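Long-range contact in SalCYP truncation (Salinispora tropica, PDB 7ABB), which belongs to the cytochrome P450 family of heme proteins and holds heme c in a pocket within a helix-rich fold: residues P19-R23 / P306-Y312. Residues are numbered along the deposited sequence; the frame is centred on the assembly and turned at random.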
loop_
_atom_site.group_PDB
_atom_site.type_symbol
_atom_site.label_atom_id
_atom_site.label_comp_id
_atom_site.label_asym_id
_atom_site.label_seq_id
_atom_site.Cartn_x
_atom_site.Cartn_y
_atom_site.Cartn_z
ATOM N N PRO A 19 6.993 -11.755 -4.835
ATOM C CA PRO A 19 6.931 -12.412 -3.514
ATOM C C PRO A 19 7.304 -13.884 -3.542
ATOM O O PRO A 19 8.053 -14.347 -2.669
ATOM C CB PRO A 19 5.476 -12.214 -3.098
ATOM C CG PRO A 19 5.094 -10.900 -3.749
ATOM C CD PRO A 19 5.831 -10.878 -5.069
ATOM N N GLN A 20 6.812 -14.619 -4.521
ATOM C CA GLN A 20 7.116 -16.044 -4.614
ATOM C C GLN A 20 8.610 -16.275 -4.733
ATOM O O GLN A 20 9.140 -17.264 -4.210
ATOM C CB GLN A 20 6.396 -16.642 -5.816
ATOM C CG GLN A 20 5.723 -17.950 -5.566
ATOM C CD GLN A 20 4.949 -18.398 -6.787
ATOM O OE1 GLN A 20 3.726 -18.257 -6.852
ATOM N NE2 GLN A 20 5.666 -18.911 -7.778
ATOM N N ALA A 21 9.302 -15.393 -5.447
ATOM C CA ALA A 21 10.737 -15.552 -5.610
ATOM C C ALA A 21 11.459 -15.243 -4.309
ATOM O O ALA A 21 12.377 -15.973 -3.918
ATOM C CB ALA A 21 11.242 -14.660 -6.736
ATOM N N TYR A 22 11.058 -14.175 -3.616
ATOM C CA TYR A 22 11.590 -13.944 -2.281
ATOM C C TYR A 22 11.464 -15.197 -1.426
ATOM O O TYR A 22 12.414 -15.597 -0.744
ATOM C CB TYR A 22 10.863 -12.784 -1.603
ATOM C CG TYR A 22 11.463 -11.428 -1.852
ATOM C CD1 TYR A 22 11.189 -10.727 -3.025
ATOM C CD2 TYR A 22 12.282 -10.839 -0.914
ATOM C CE1 TYR A 22 11.724 -9.472 -3.246
ATOM C CE2 TYR A 22 12.826 -9.583 -1.124
ATOM C CZ TYR A 22 12.541 -8.910 -2.295
ATOM O OH TYR A 22 13.094 -7.659 -2.488
ATOM N N ARG A 23 10.290 -15.830 -1.445
ATOM C CA ARG A 23 10.056 -16.962 -0.562
ATOM C C ARG A 23 10.877 -18.175 -0.984
ATOM O O ARG A 23 11.420 -18.878 -0.128
ATOM C CB ARG A 23 8.572 -17.307 -0.504
ATOM C CG ARG A 23 7.793 -16.274 0.307
ATOM C CD ARG A 23 6.362 -16.677 0.611
ATOM N NE ARG A 23 5.485 -16.625 -0.561
ATOM C CZ ARG A 23 4.750 -15.573 -0.932
ATOM N NH1 ARG A 23 4.802 -14.437 -0.239
ATOM N NH2 ARG A 23 3.984 -15.669 -2.021
ATOM N N PRO A 306 11.247 -7.548 3.682
ATOM C CA PRO A 306 10.137 -7.929 2.784
ATOM C C PRO A 306 8.925 -8.432 3.556
ATOM O O PRO A 306 8.993 -9.424 4.290
ATOM C CB PRO A 306 10.749 -9.028 1.906
ATOM C CG PRO A 306 11.875 -9.579 2.751
ATOM C CD PRO A 306 12.438 -8.390 3.455
ATOM N N LEU A 307 7.785 -7.769 3.340
ATOM C CA LEU A 307 6.554 -8.199 3.978
ATOM C C LEU A 307 6.099 -9.566 3.452
ATOM O O LEU A 307 5.384 -10.287 4.155
ATOM C CB LEU A 307 5.465 -7.138 3.753
ATOM C CG LEU A 307 5.847 -5.720 4.214
ATOM C CD1 LEU A 307 4.637 -4.805 4.035
ATOM C CD2 LEU A 307 6.332 -5.729 5.662
ATOM N N ALA A 308 6.496 -9.924 2.227
ATOM C CA ALA A 308 6.215 -11.246 1.656
ATOM C C ALA A 308 6.896 -12.361 2.432
ATOM O O ALA A 308 6.484 -13.516 2.323
ATOM C CB ALA A 308 6.664 -11.308 0.200
ATOM N N LEU A 309 7.958 -12.048 3.169
ATOM C CA LEU A 309 8.549 -13.036 4.059
ATOM C C LEU A 309 7.990 -12.922 5.479
ATOM O O LEU A 309 7.621 -13.950 6.065
ATOM C CB LEU A 309 10.084 -12.912 4.057
ATOM C CG LEU A 309 10.754 -13.142 2.697
ATOM C CD1 LEU A 309 12.269 -13.136 2.831
ATOM C CD2 LEU A 309 10.312 -14.415 2.048
ATOM N N ALA A 310 7.921 -11.713 6.045
ATOM C CA ALA A 310 7.390 -11.549 7.396
ATOM C C ALA A 310 6.020 -12.199 7.526
ATOM O O ALA A 310 5.747 -12.936 8.479
ATOM C CB ALA A 310 7.316 -10.055 7.761
ATOM N N ASN A 311 5.138 -11.947 6.549
ATOM C CA ASN A 311 3.743 -12.361 6.664
ATOM C C ASN A 311 3.519 -13.804 6.250
ATOM O O ASN A 311 2.375 -14.291 6.308
ATOM C CB ASN A 311 2.859 -11.428 5.826
ATOM C CG ASN A 311 2.599 -10.102 6.520
ATOM O OD1 ASN A 311 2.784 -9.971 7.727
ATOM N ND2 ASN A 311 2.117 -9.109 5.767
ATOM N N TYR A 312 4.578 -14.504 5.820
ATOM C CA TYR A 312 4.537 -15.923 5.510
ATOM C C TYR A 312 5.440 -16.756 6.411
ATOM O O TYR A 312 5.680 -17.924 6.112
ATOM C CB TYR A 312 4.929 -16.158 4.048
ATOM C CG TYR A 312 3.839 -15.890 3.037
ATOM C CD1 TYR A 312 3.323 -14.606 2.848
ATOM C CD2 TYR A 312 3.364 -16.913 2.250
ATOM C CE1 TYR A 312 2.323 -14.388 1.892
ATOM C CE2 TYR A 312 2.380 -16.701 1.302
ATOM C CZ TYR A 312 1.876 -15.418 1.149
ATOM O OH TYR A 312 0.900 -15.288 0.179
#
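In the cytochrome P450 fold, the N-terminal helix 19-29 packs here against the short helix 307-310, which follows strand 302-304 of the mixed sheet and whose Leu307, making no contact with residues 19-23, touches heme c. Proline suits both helix starts, since neither position needs a backbone NH: Pro306 is the N-cap residue, while Pro19 opens its helix in the first turn and lays CB 3.6 Å from CB of Ala308. The small methyl of Ala308 lets the backbones come close, CA of Pro19 and CA of Ala308 being 5.3 Å apart. Buried Tyr22 offers its ring to Leu309 and Pro306, CD2 lying 3.7 Å from CB of Pro306, while its hydroxyl bonds to the carbonyl of Phe15. Leu309 starts sideways, but is long and branched enough for its m,t rotamer to bring CD2 3.6 Å from CG of Arg23; Val45 of strand 43-46 closes this apolar patch. Arg23 suits the patch's edge, being both apolar and charged: CG meets Leu309, and an m,t,m chain carries the guanidinium flat onto the Tyr312 ring, a cation-pi stack with planes at 10°. Arg277 makes another cation-pi contact with this ring, whose hydroxyl bonds to the carbonyl of Val278. In-plane, Arg23 NH1 donates to Ala308 O at 3.2 Å.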